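Local coordinates for protein pectate lyase 1 (Juniperus ashei, PDB 1PXZ) that cleaves polygalacturonate (pectate) by elimination, with low activity, as a calcium-dependent polysaccharide lyase, and is the major allergen of cedar pollen, at residues Thr63-Leu68 with Ser137-Val142; Tyr235-Val240 with Thr260-Gly265; Glu278-Ile283 with Tyr308-Gly313. One frame throughout, in Å; residues are numbered along the deposited sequence.

Contacts 2 and 3 sit together at one side of the parallel beta-helix, their centres about 12 Å apart, while contact 1 lies beyond the chain's centre, about 34 Å from contact 2 and 43 Å from contact 3, centre to centre. Contact 2 is a regular strand pair between consecutive turns of the helix; contact 3 follows, where the chain after strand 302-304 packs against strand 280-282. The two touch directly, Ser-263 CB lying 3.5 Å from Phe-309 CE2. The side chains of Ile-261 and Val-279 come to about 11 and 12 Å from that of Arg-229, the predicted active-site residue, whereas contact 1 is remote from the annotated sites.

Contact 1: residues Thr63-Leu68 with Ser137-Val142; sequences TREKAL and SESIGV
Two glutamates reach across this junction in opposite directions, each carboxylate taking a backbone N-H of the other segment. Glu-138 OE1 accepts from Glu-65 N at 2.9 Å, through its anti lone pair and along a nearly straight bond. Glu-65 OE1 in return takes Ser-139 N at 3.0 Å, though the N-H comes in from above the carboxylate plane. A third bond joins main chain to main chain, Glu-138 N to Thr-63 O at 2.9 Å.

The Glu-138 side chain runs out extended, CG anti to the backbone N (chi1 170°), and passes across Arg-64 at about a right angle. Its CB lies over the centre of the guanidinium, and the carboxylate is stacked almost flat on that group, the planes 12° apart. The salt bridge, Arg-64 NH1 to Glu-138 OE1, is long at 4.0 Å and rests on charge alone, since the oxygen lies well out of the guanidinium plane and no N-H points at it. The other N-H groups go to nearby chain: NH2 bonds Thr-63 OG1 in the guanidinium plane, that hydroxyl also bonding Arg-59 O, and NE bonds Tyr-60 O. These bonds fix its rotation, and its charge probably eases the closeness of Glu-65 OE1 and Glu-138 OE1, 4.6 Å apart.

Farther out, one water links Glu-65 OE2 with Ser-137 OG, and a second donates a hydrogen bond to Glu-138 OE1 and accepts one from Lys-66 N. Ser-137 OG, turned between its backbone N and carbonyl carbon (chi1 76°), accepts from Ile-140 N at 2.9 Å, an ST motif, and Gly-141 N bonds Ser-137 O; both lie in the turn between antiparallel strands 132-137 and 141-145, a hairpin joined here to the chain leading from helix 58-63 to strand 68-72 of the parallel beta-helix.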
ATOM      1  N   THR A  63      14.973  12.104   4.824  1.00 11.32           N
ATOM      2  CA  THR A  63      15.361  12.925   3.691  1.00  9.13           C
ATOM      3  C   THR A  63      16.833  12.770   3.305  1.00 10.21           C
ATOM      4  O   THR A  63      17.278  13.440   2.362  1.00 11.79           O
ATOM      5  CB  THR A  63      15.123  14.431   3.977  1.00  9.29           C
ATOM      6  OG1 THR A  63      15.740  14.756   5.230  1.00  9.75           O
ATOM      7  CG2 THR A  63      13.633  14.717   4.110  1.00 10.58           C
ATOM      8  N   ARG A  64      17.594  11.930   4.002  1.00 10.16           N
ATOM      9  CA  ARG A  64      19.007  11.838   3.629  1.00  9.14           C
ATOM     10  C   ARG A  64      19.142  11.208   2.251  1.00 21.52           C
ATOM     11  O   ARG A  64      18.335  10.377   1.818  1.00 13.92           O
ATOM     12  CB  ARG A  64      19.814  11.030   4.644  1.00 13.28           C
ATOM     13  CG  ARG A  64      19.951  11.613   6.031  1.00 13.88           C
ATOM     14  CD  ARG A  64      20.475  13.044   6.097  1.00 11.19           C
ATOM     15  NE  ARG A  64      19.352  13.977   5.964  1.00 11.45           N
ATOM     16  CZ  ARG A  64      19.453  15.296   5.868  1.00 19.90           C
ATOM     17  NH1 ARG A  64      20.632  15.919   5.894  1.00 12.36           N
ATOM     18  NH2 ARG A  64      18.352  16.025   5.743  1.00 11.90           N
ATOM     19  N   GLU A  65      20.203  11.576   1.520  1.00 17.25           N
ATOM     20  CA  GLU A  65      20.448  10.895   0.250  1.00 19.79           C
ATOM     21  C   GLU A  65      20.993   9.496   0.492  1.00 15.14           C
ATOM     22  O   GLU A  65      20.689   8.567  -0.258  1.00 20.00           O
ATOM     23  CB  GLU A  65      21.415  11.702  -0.626  1.00 36.89           C
ATOM     24  CG  GLU A  65      20.741  12.558  -1.684  1.00 59.97           C
ATOM     25  CD  GLU A  65      19.229  12.659  -1.584  1.00 68.10           C
ATOM     26  OE1 GLU A  65      18.710  13.462  -0.758  1.00 32.31           O
ATOM     27  OE2 GLU A  65      18.566  11.923  -2.364  1.00 49.16           O
ATOM     28  N   LYS A  66      21.813   9.266   1.517  1.00 15.38           N
ATOM     29  CA  LYS A  66      22.328   7.902   1.654  1.00 17.04           C
ATOM     30  C   LYS A  66      21.242   6.908   2.075  1.00 13.58           C
ATOM     31  O   LYS A  66      20.215   7.295   2.623  1.00 11.40           O
ATOM     32  CB  LYS A  66      23.471   7.878   2.665  1.00 17.48           C
ATOM     33  CG  LYS A  66      23.003   8.152   4.092  1.00 23.32           C
ATOM     34  CD  LYS A  66      24.224   8.390   4.987  1.00 29.33           C
ATOM     35  CE  LYS A  66      24.320   7.321   6.057  1.00 36.72           C
ATOM     36  NZ  LYS A  66      25.688   7.169   6.615  1.00 44.79           N
ATOM     37  N   ALA A  67      21.517   5.633   1.831  1.00 12.10           N
ATOM     38  CA  ALA A  67      20.632   4.537   2.209  1.00 12.82           C
ATOM     39  C   ALA A  67      20.540   4.420   3.721  1.00 13.63           C
ATOM     40  O   ALA A  67      21.572   4.365   4.406  1.00 14.12           O
ATOM     41  CB  ALA A  67      21.102   3.203   1.632  1.00 12.29           C
ATOM     42  N   LEU A  68      19.315   4.385   4.252  1.00 10.84           N
ATOM     43  CA  LEU A  68      19.184   4.266   5.701  1.00 10.64           C
ATOM     44  C   LEU A  68      18.041   3.311   6.054  1.00 13.31           C
ATOM     45  O   LEU A  68      17.036   3.336   5.337  1.00  9.01           O
ATOM     46  CB  LEU A  68      18.859   5.611   6.365  1.00 11.62           C
ATOM     47  CG  LEU A  68      19.970   6.660   6.394  1.00 14.45           C
ATOM     48  CD1 LEU A  68      19.428   7.922   7.065  1.00 13.29           C
ATOM     49  CD2 LEU A  68      21.207   6.116   7.095  1.00  9.86           C
ATOM     50  N   SER A 137      14.139  16.894  -0.004  1.00 13.27           N
ATOM     51  CA  SER A 137      15.191  15.962   0.362  1.00  7.71           C
ATOM     52  C   SER A 137      16.493  16.736   0.614  1.00 18.11           C
ATOM     53  O   SER A 137      16.594  17.917   0.248  1.00 17.40           O
ATOM     54  CB  SER A 137      15.470  14.906  -0.718  1.00 14.55           C
ATOM     55  OG  SER A 137      16.209  15.495  -1.788  1.00 14.20           O
ATOM     56  N   GLU A 138      17.449  16.040   1.207  1.00 14.69           N
ATOM     57  CA  GLU A 138      18.749  16.653   1.497  1.00 12.68           C
ATOM     58  C   GLU A 138      19.302  17.245   0.212  1.00 19.57           C
ATOM     59  O   GLU A 138      19.760  18.387   0.148  1.00 21.68           O
ATOM     60  CB  GLU A 138      19.696  15.630   2.111  1.00 24.42           C
ATOM     61  CG  GLU A 138      21.148  16.082   2.247  1.00 27.35           C
ATOM     62  CD  GLU A 138      22.093  14.974   2.657  1.00 31.53           C
ATOM     63  OE1 GLU A 138      21.695  13.789   2.722  1.00 17.13           O
ATOM     64  OE2 GLU A 138      23.283  15.279   2.921  1.00 34.03           O
ATOM     65  N   SER A 139      19.207  16.442  -0.851  1.00 15.80           N
ATOM     66  CA  SER A 139      19.814  16.920  -2.099  1.00 25.88           C
ATOM     67  C   SER A 139      18.967  17.958  -2.802  1.00 24.87           C
ATOM     68  O   SER A 139      19.518  18.872  -3.428  1.00 25.72           O
ATOM     69  CB  SER A 139      20.081  15.741  -3.048  1.00 41.84           C
ATOM     70  OG  SER A 139      21.429  15.769  -3.497  1.00 89.98           O
ATOM     71  N   ILE A 140      17.642  17.814  -2.725  1.00 16.81           N
ATOM     72  CA  ILE A 140      16.792  18.753  -3.461  1.00 15.85           C
ATOM     73  C   ILE A 140      16.686  20.091  -2.755  1.00 15.82           C
ATOM     74  O   ILE A 140      16.586  21.124  -3.409  1.00 19.42           O
ATOM     75  CB  ILE A 140      15.392  18.146  -3.701  1.00 19.33           C
ATOM     76  CG1 ILE A 140      15.434  16.964  -4.687  1.00 23.65           C
ATOM     77  CG2 ILE A 140      14.390  19.180  -4.170  1.00 14.42           C
ATOM     78  CD1 ILE A 140      14.110  16.238  -4.835  1.00 20.18           C
ATOM     79  N   GLY A 141      16.705  20.099  -1.426  1.00 15.01           N
ATOM     80  CA  GLY A 141      16.553  21.359  -0.711  1.00 12.81           C
ATOM     81  C   GLY A 141      15.106  21.722  -0.473  1.00 18.20           C
ATOM     82  O   GLY A 141      14.184  20.916  -0.658  1.00 14.13           O
ATOM     83  N   VAL A 142      14.898  22.972  -0.049  1.00 13.22           N
ATOM     84  CA  VAL A 142      13.577  23.458   0.343  1.00 14.85           C
ATOM     85  C   VAL A 142      12.825  23.978  -0.879  1.00 22.04           C
ATOM     86  O   VAL A 142      13.373  24.684  -1.732  1.00 17.79           O
ATOM     87  CB  VAL A 142      13.692  24.534   1.444  1.00 19.85           C
ATOM     88  CG1 VAL A 142      12.355  25.133   1.848  1.00 15.18           C
ATOM     89  CG2 VAL A 142      14.382  23.915   2.658  1.00 15.95           C
TER
HETATM   90  O   HOH W   1      16.919  13.652  -3.661  1.00 19.72           O
HETATM   91  O   HOH W   2      23.265  11.604   3.090  1.00 18.86           O

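Contact 2: residues Tyr235-Val240 with Thr260-Gly265; sequences YGLVHV and TILSEG
Strands 237-240 and 260-264 run side by side in the same direction, 9° apart and 4.7 Å between axes, as neighbouring turns of the right-handed parallel beta-helix found in pectate lyases. Five backbone hydrogen bonds join them, beginning with Thr-260 N to Gly-236 O and ending with Glu-264 N to Val-240 O. Most point nearly along the C=O axis, but Val-240 N meets Leu-262 O from above the carbonyl plane. Strand 214-218 pairs with 237-241 on its other edge, and 296-299 with 260-264.

Apolar contact is concentrated on the face carrying Leu-237, Thr-260 and Leu-262. Leu-237 lies alongside Thr-260, and its CD1 touches Thr-260 CG2 at 3.5 Å and Leu-262 CD1 at 4.0 Å. On the face of Val-238, Val-240 and Ile-261 the approach is looser, Val-240 CG2 to Ile-261 CG2 being 4.5 Å.

The polar end is built by His-239 and Glu-264. Tyr-321 OH bonds ND1 of the imidazole, while Arg-300 forms a salt bridge with Glu-264 OE2 and Thr-318 OG1 bonds Glu-264 OE1. With CG of each side chain anti to its backbone N, His-239 NE2 donates to the anti lone pair of Glu-264 OE1 at 3.0 Å.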
ATOM      1  N   TYR A 235      -6.351   1.925 -15.915  1.00 12.71           N
ATOM      2  CA  TYR A 235      -5.330   1.716 -16.935  1.00  9.78           C
ATOM      3  C   TYR A 235      -4.372   0.564 -16.739  1.00 20.14           C
ATOM      4  O   TYR A 235      -4.097  -0.201 -17.677  1.00 19.98           O
ATOM      5  CB  TYR A 235      -4.456   2.997 -17.018  1.00 14.51           C
ATOM      6  CG  TYR A 235      -5.210   4.083 -17.755  1.00 19.68           C
ATOM      7  CD1 TYR A 235      -5.615   3.814 -19.058  1.00 29.61           C
ATOM      8  CD2 TYR A 235      -5.525   5.307 -17.196  1.00 23.25           C
ATOM      9  CE1 TYR A 235      -6.312   4.749 -19.792  1.00 31.38           C
ATOM     10  CE2 TYR A 235      -6.228   6.258 -17.932  1.00 28.63           C
ATOM     11  CZ  TYR A 235      -6.616   5.968 -19.225  1.00 29.27           C
ATOM     12  OH  TYR A 235      -7.309   6.876 -19.993  1.00 32.29           O
ATOM     13  N   GLY A 236      -3.750   0.365 -15.577  1.00 14.98           N
ATOM     14  CA  GLY A 236      -2.694  -0.645 -15.529  1.00 10.66           C
ATOM     15  C   GLY A 236      -3.140  -2.028 -15.125  1.00 14.64           C
ATOM     16  O   GLY A 236      -4.252  -2.482 -15.392  1.00 14.22           O
ATOM     17  N   LEU A 237      -2.269  -2.748 -14.431  1.00  7.22           N
ATOM     18  CA  LEU A 237      -2.501  -4.139 -14.063  1.00  7.29           C
ATOM     19  C   LEU A 237      -2.415  -4.312 -12.560  1.00 13.34           C
ATOM     20  O   LEU A 237      -1.413  -3.869 -11.980  1.00 11.43           O
ATOM     21  CB  LEU A 237      -1.408  -4.993 -14.721  1.00 13.85           C
ATOM     22  CG  LEU A 237      -1.196  -6.447 -14.337  1.00 18.97           C
ATOM     23  CD1 LEU A 237      -2.434  -7.268 -14.648  1.00 23.01           C
ATOM     24  CD2 LEU A 237       0.007  -7.016 -15.082  1.00 22.47           C
ATOM     25  N   VAL A 238      -3.424  -4.934 -11.955  1.00 10.44           N
ATOM     26  CA  VAL A 238      -3.320  -5.183 -10.519  1.00  8.05           C
ATOM     27  C   VAL A 238      -3.611  -6.654 -10.229  1.00  7.87           C
ATOM     28  O   VAL A 238      -4.675  -7.128 -10.630  1.00 10.89           O
ATOM     29  CB  VAL A 238      -4.297  -4.348  -9.673  1.00 14.60           C
ATOM     30  CG1 VAL A 238      -3.893  -4.488  -8.201  1.00  4.46           C
ATOM     31  CG2 VAL A 238      -4.324  -2.897 -10.089  1.00 24.18           C
ATOM     32  N   HIS A 239      -2.702  -7.318  -9.544  1.00  6.57           N
ATOM     33  CA  HIS A 239      -2.911  -8.676  -9.064  1.00 12.19           C
ATOM     34  C   HIS A 239      -3.402  -8.628  -7.615  1.00 10.56           C
ATOM     35  O   HIS A 239      -2.656  -8.199  -6.733  1.00  9.33           O
ATOM     36  CB  HIS A 239      -1.627  -9.497  -9.201  1.00  7.40           C
ATOM     37  CG  HIS A 239      -1.754 -10.939  -8.845  1.00  8.68           C
ATOM     38  ND1 HIS A 239      -0.757 -11.668  -8.252  1.00  8.01           N
ATOM     39  CD2 HIS A 239      -2.822 -11.777  -9.018  1.00  7.10           C
ATOM     40  CE1 HIS A 239      -1.172 -12.911  -8.054  1.00 12.69           C
ATOM     41  NE2 HIS A 239      -2.421 -13.006  -8.516  1.00  8.73           N
ATOM     42  N   VAL A 240      -4.632  -9.039  -7.384  1.00  6.43           N
ATOM     43  CA  VAL A 240      -5.234  -8.998  -6.039  1.00  5.63           C
ATOM     44  C   VAL A 240      -5.306 -10.410  -5.489  1.00 12.05           C
ATOM     45  O   VAL A 240      -6.190 -11.163  -5.901  1.00 11.58           O
ATOM     46  CB  VAL A 240      -6.621  -8.342  -6.074  1.00  5.82           C
ATOM     47  CG1 VAL A 240      -7.215  -8.201  -4.667  1.00 10.37           C
ATOM     48  CG2 VAL A 240      -6.570  -6.952  -6.704  1.00  6.83           C
ATOM     49  N   THR A 260      -6.662  -3.962 -15.925  1.00 10.96           N
ATOM     50  CA  THR A 260      -6.625  -5.409 -15.839  1.00  8.78           C
ATOM     51  C   THR A 260      -6.566  -5.784 -14.364  1.00 15.84           C
ATOM     52  O   THR A 260      -5.629  -5.420 -13.665  1.00 12.13           O
ATOM     53  CB  THR A 260      -5.413  -5.998 -16.602  1.00 12.70           C
ATOM     54  OG1 THR A 260      -5.592  -5.597 -17.973  1.00 13.25           O
ATOM     55  CG2 THR A 260      -5.387  -7.514 -16.529  1.00 11.74           C
ATOM     56  N   ILE A 261      -7.573  -6.502 -13.910  1.00 10.13           N
ATOM     57  CA  ILE A 261      -7.684  -6.903 -12.520  1.00  6.79           C
ATOM     58  C   ILE A 261      -7.741  -8.416 -12.411  1.00 12.19           C
ATOM     59  O   ILE A 261      -8.680  -9.037 -12.883  1.00 12.28           O
ATOM     60  CB  ILE A 261      -8.924  -6.254 -11.851  1.00  8.31           C
ATOM     61  CG1 ILE A 261      -8.858  -4.733 -11.943  1.00  8.74           C
ATOM     62  CG2 ILE A 261      -9.047  -6.797 -10.436  1.00  8.31           C
ATOM     63  CD1 ILE A 261     -10.062  -3.960 -11.431  1.00 11.79           C
ATOM     64  N   LEU A 262      -6.715  -8.982 -11.787  1.00  9.79           N
ATOM     65  CA  LEU A 262      -6.573 -10.405 -11.577  1.00  3.67           C
ATOM     66  C   LEU A 262      -6.790 -10.726 -10.105  1.00  7.69           C
ATOM     67  O   LEU A 262      -5.887 -10.622  -9.279  1.00  8.90           O
ATOM     68  CB  LEU A 262      -5.222 -10.901 -12.095  1.00  6.98           C
ATOM     69  CG  LEU A 262      -4.900 -10.437 -13.536  1.00  9.83           C
ATOM     70  CD1 LEU A 262      -3.589 -11.054 -14.002  1.00 11.47           C
ATOM     71  CD2 LEU A 262      -6.031 -10.785 -14.499  1.00 12.60           C
ATOM     72  N   SER A 263      -8.041 -11.109  -9.818  1.00  6.95           N
ATOM     73  CA  SER A 263      -8.437 -11.491  -8.469  1.00  9.78           C
ATOM     74  C   SER A 263      -8.224 -12.989  -8.277  1.00 11.03           C
ATOM     75  O   SER A 263      -8.800 -13.776  -9.020  1.00 11.29           O
ATOM     76  CB  SER A 263      -9.902 -11.112  -8.232  1.00  8.82           C
ATOM     77  OG  SER A 263     -10.358 -11.661  -7.000  1.00 10.03           O
ATOM     78  N   GLU A 264      -7.388 -13.381  -7.315  1.00  6.12           N
ATOM     79  CA  GLU A 264      -7.092 -14.797  -7.103  1.00  5.50           C
ATOM     80  C   GLU A 264      -7.021 -15.157  -5.638  1.00 10.69           C
ATOM     81  O   GLU A 264      -6.254 -14.528  -4.892  1.00 10.76           O
ATOM     82  CB  GLU A 264      -5.748 -15.061  -7.797  1.00 11.27           C
ATOM     83  CG  GLU A 264      -5.269 -16.497  -7.762  1.00 16.23           C
ATOM     84  CD  GLU A 264      -4.026 -16.733  -8.603  1.00 21.32           C
ATOM     85  OE1 GLU A 264      -3.386 -15.757  -9.065  1.00 14.03           O
ATOM     86  OE2 GLU A 264      -3.707 -17.936  -8.776  1.00 17.83           O
ATOM     87  N   GLY A 265      -7.801 -16.130  -5.192  1.00  6.50           N
ATOM     88  CA  GLY A 265      -7.689 -16.613  -3.830  1.00  7.34           C
ATOM     89  C   GLY A 265      -8.091 -15.609  -2.772  1.00 10.75           C
ATOM     90  O   GLY A 265      -7.632 -15.704  -1.615  1.00 10.91           O
TER
HETATM   91  O   HOH W   3      -5.208  -3.141 -18.782  1.00 27.64           O

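Contact 3: residues Glu278-Ile283 with Tyr308-Gly313; sequences EVTKRI and YFVSSG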
ATOM      1  N   GLU A 278     -22.493  -7.337  -4.835  1.00  7.85           N
ATOM      2  CA  GLU A 278     -21.507  -7.455  -5.902  1.00 10.04           C
ATOM      3  C   GLU A 278     -20.133  -6.939  -5.449  1.00  8.44           C
ATOM      4  O   GLU A 278     -20.007  -5.826  -4.948  1.00 13.12           O
ATOM      5  CB  GLU A 278     -21.914  -6.698  -7.181  1.00 10.08           C
ATOM      6  CG  GLU A 278     -20.987  -7.151  -8.314  1.00 12.15           C
ATOM      7  CD  GLU A 278     -21.263  -6.471  -9.631  1.00 23.00           C
ATOM      8  OE1 GLU A 278     -22.388  -5.947  -9.783  1.00 16.70           O
ATOM      9  OE2 GLU A 278     -20.358  -6.463 -10.505  1.00 18.85           O
ATOM     10  N   VAL A 279     -19.121  -7.776  -5.628  1.00  7.68           N
ATOM     11  CA  VAL A 279     -17.768  -7.415  -5.187  1.00  8.37           C
ATOM     12  C   VAL A 279     -17.220  -6.310  -6.081  1.00 16.07           C
ATOM     13  O   VAL A 279     -16.580  -5.372  -5.597  1.00 11.67           O
ATOM     14  CB  VAL A 279     -16.854  -8.641  -5.279  1.00  7.36           C
ATOM     15  CG1 VAL A 279     -15.373  -8.245  -5.233  1.00  8.13           C
ATOM     16  CG2 VAL A 279     -17.189  -9.671  -4.197  1.00  6.79           C
ATOM     17  N   THR A 280     -17.463  -6.445  -7.381  1.00  9.62           N
ATOM     18  CA  THR A 280     -16.973  -5.615  -8.463  1.00  7.78           C
ATOM     19  C   THR A 280     -17.852  -4.419  -8.803  1.00 12.09           C
ATOM     20  O   THR A 280     -19.078  -4.409  -8.678  1.00 14.36           O
ATOM     21  CB  THR A 280     -16.883  -6.426  -9.789  1.00  9.66           C
ATOM     22  OG1 THR A 280     -18.021  -7.309  -9.868  1.00 10.55           O
ATOM     23  CG2 THR A 280     -15.643  -7.300  -9.815  1.00 10.51           C
ATOM     24  N   LYS A 281     -17.186  -3.368  -9.280  1.00  9.78           N
ATOM     25  CA  LYS A 281     -17.867  -2.204  -9.794  1.00  8.81           C
ATOM     26  C   LYS A 281     -17.083  -1.566 -10.944  1.00 10.61           C
ATOM     27  O   LYS A 281     -15.961  -1.113 -10.747  1.00  9.92           O
ATOM     28  CB  LYS A 281     -18.112  -1.133  -8.716  1.00  9.61           C
ATOM     29  CG  LYS A 281     -19.102  -0.082  -9.241  1.00 14.65           C
ATOM     30  CD  LYS A 281     -19.650   0.757  -8.090  1.00 24.24           C
ATOM     31  CE  LYS A 281     -20.353   1.995  -8.641  1.00 36.94           C
ATOM     32  NZ  LYS A 281     -19.651   3.254  -8.250  1.00 61.11           N
ATOM     33  N   ARG A 282     -17.689  -1.542 -12.132  1.00 11.00           N
ATOM     34  CA  ARG A 282     -17.114  -0.863 -13.279  1.00 15.29           C
ATOM     35  C   ARG A 282     -17.629   0.564 -13.362  1.00 18.80           C
ATOM     36  O   ARG A 282     -18.825   0.833 -13.297  1.00 15.45           O
ATOM     37  CB  ARG A 282     -17.461  -1.553 -14.602  1.00 17.06           C
ATOM     38  CG  ARG A 282     -16.578  -2.751 -14.910  1.00 18.39           C
ATOM     39  CD  ARG A 282     -17.426  -4.014 -14.786  1.00 22.09           C
ATOM     40  NE  ARG A 282     -16.706  -5.175 -15.327  1.00 20.72           N
ATOM     41  CZ  ARG A 282     -16.725  -6.324 -14.651  1.00 14.24           C
ATOM     42  NH1 ARG A 282     -17.405  -6.388 -13.503  1.00 10.73           N
ATOM     43  NH2 ARG A 282     -16.070  -7.347 -15.159  1.00 13.59           N
ATOM     44  N   ILE A 283     -16.696   1.486 -13.520  1.00 18.85           N
ATOM     45  CA  ILE A 283     -17.070   2.898 -13.545  1.00 14.20           C
ATOM     46  C   ILE A 283     -16.751   3.499 -14.897  1.00 21.62           C
ATOM     47  O   ILE A 283     -15.641   3.318 -15.399  1.00 22.45           O
ATOM     48  CB  ILE A 283     -16.312   3.586 -12.395  1.00 22.84           C
ATOM     49  CG1 ILE A 283     -16.755   3.074 -11.021  1.00 28.06           C
ATOM     50  CG2 ILE A 283     -16.424   5.093 -12.463  1.00 26.99           C
ATOM     51  CD1 ILE A 283     -15.684   3.048  -9.958  1.00 28.60           C
ATOM     52  N   TYR A 308     -20.676 -11.941  -4.862  1.00  8.57           N
ATOM     53  CA  TYR A 308     -20.279 -12.486  -6.153  1.00  9.97           C
ATOM     54  C   TYR A 308     -19.432 -11.489  -6.931  1.00 11.09           C
ATOM     55  O   TYR A 308     -19.512 -10.268  -6.727  1.00  9.18           O
ATOM     56  CB  TYR A 308     -21.522 -12.880  -6.986  1.00 16.19           C
ATOM     57  CG  TYR A 308     -22.483 -11.735  -7.212  1.00  8.15           C
ATOM     58  CD1 TYR A 308     -23.508 -11.480  -6.293  1.00 10.72           C
ATOM     59  CD2 TYR A 308     -22.369 -10.921  -8.317  1.00  9.07           C
ATOM     60  CE1 TYR A 308     -24.355 -10.420  -6.544  1.00 11.68           C
ATOM     61  CE2 TYR A 308     -23.225  -9.863  -8.571  1.00  9.14           C
ATOM     62  CZ  TYR A 308     -24.222  -9.625  -7.657  1.00 15.86           C
ATOM     63  OH  TYR A 308     -25.077  -8.569  -7.879  1.00 14.64           O
ATOM     64  N   PHE A 309     -18.627 -12.045  -7.834  1.00 10.61           N
ATOM     65  CA  PHE A 309     -17.715 -11.266  -8.674  1.00 10.24           C
ATOM     66  C   PHE A 309     -18.181 -11.361 -10.115  1.00 10.41           C
ATOM     67  O   PHE A 309     -18.346 -12.472 -10.617  1.00 12.99           O
ATOM     68  CB  PHE A 309     -16.310 -11.833  -8.505  1.00  9.30           C
ATOM     69  CG  PHE A 309     -15.143 -11.115  -9.142  1.00 10.07           C
ATOM     70  CD1 PHE A 309     -14.936 -11.045 -10.505  1.00 12.90           C
ATOM     71  CD2 PHE A 309     -14.218 -10.504  -8.296  1.00 10.20           C
ATOM     72  CE1 PHE A 309     -13.857 -10.384 -11.057  1.00 18.03           C
ATOM     73  CE2 PHE A 309     -13.131  -9.841  -8.834  1.00  9.15           C
ATOM     74  CZ  PHE A 309     -12.933  -9.783 -10.201  1.00  9.38           C
ATOM     75  N   VAL A 310     -18.364 -10.239 -10.788  1.00  8.94           N
ATOM     76  CA  VAL A 310     -18.752 -10.290 -12.204  1.00  9.60           C
ATOM     77  C   VAL A 310     -17.479 -10.192 -13.038  1.00 12.82           C
ATOM     78  O   VAL A 310     -16.826  -9.149 -13.130  1.00 10.95           O
ATOM     79  CB  VAL A 310     -19.746  -9.176 -12.519  1.00 10.20           C
ATOM     80  CG1 VAL A 310     -20.067  -9.144 -14.005  1.00 15.46           C
ATOM     81  CG2 VAL A 310     -21.033  -9.381 -11.718  1.00 14.40           C
ATOM     82  N   SER A 311     -17.130 -11.331 -13.619  1.00 14.32           N
ATOM     83  CA  SER A 311     -15.940 -11.475 -14.451  1.00 14.55           C
ATOM     84  C   SER A 311     -16.123 -10.941 -15.859  1.00 20.39           C
ATOM     85  O   SER A 311     -17.257 -10.850 -16.357  1.00 16.34           O
ATOM     86  CB  SER A 311     -15.611 -12.985 -14.563  1.00 17.93           C
ATOM     87  OG  SER A 311     -14.766 -13.290 -13.464  1.00 37.63           O
ATOM     88  N   SER A 312     -15.023 -10.600 -16.517  1.00 10.14           N
ATOM     89  CA  SER A 312     -15.070 -10.258 -17.947  1.00 14.79           C
ATOM     90  C   SER A 312     -13.728 -10.658 -18.565  1.00 20.28           C
ATOM     91  O   SER A 312     -12.688 -10.645 -17.892  1.00 12.95           O
ATOM     92  CB  SER A 312     -15.416  -8.799 -18.209  1.00 10.89           C
ATOM     93  OG  SER A 312     -14.577  -7.894 -17.500  1.00 22.01           O
ATOM     94  N   GLY A 313     -13.738 -11.059 -19.831  1.00 30.25           N
ATOM     95  CA  GLY A 313     -12.530 -11.554 -20.501  1.00 27.22           C
ATOM     96  C   GLY A 313     -12.476 -13.065 -20.376  1.00 30.23           C
ATOM     97  O   GLY A 313     -13.252 -13.637 -19.600  1.00 33.22           O
TER
HETATM   98  O   HOH W   4     -15.662  -5.316 -17.755  1.00 36.17           O
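Val-310 O is gripped twice, end-on, by Arg-282 NH1 and NH2, each at 2.8 Å and both from above the carbonyl plane. This clasp ties the chain that follows strand 302-304 onto 280-282, an outermost strand of one sheet of the parallel beta-helix. On the adjoining edge, NH2 also donates to Ser-312 OG, which also bonds Trp-294 O, and a water bridges Arg-282 NE to that hydroxyl. All of these partners of Arg-282 lie in the guanidinium plane, so the bonds fix how the plane is turned.

Thr-280 OG1 relays a second polar link. Placed between the backbone N and the carbonyl carbon (chi1 39°), it accepts from Val-310 N at 3.1 Å and donates to the anti lone pair of Glu-278 OE2 at 2.6 Å. Val-279 N bonds Tyr-308 O in an almost straight line, at 2.8 Å.

Two aromatic rings take CH-pi contacts over their faces. Glu-278 CA sits above the Tyr-308 ring, offset toward the rim, and Glu-278 CG approaches Tyr-308 CE2. The Phe-309 ring, its CG anti to the backbone N (chi1 -173°), receives Thr-280 CG2 squarely over its centre, 3.5 Å from the centroid.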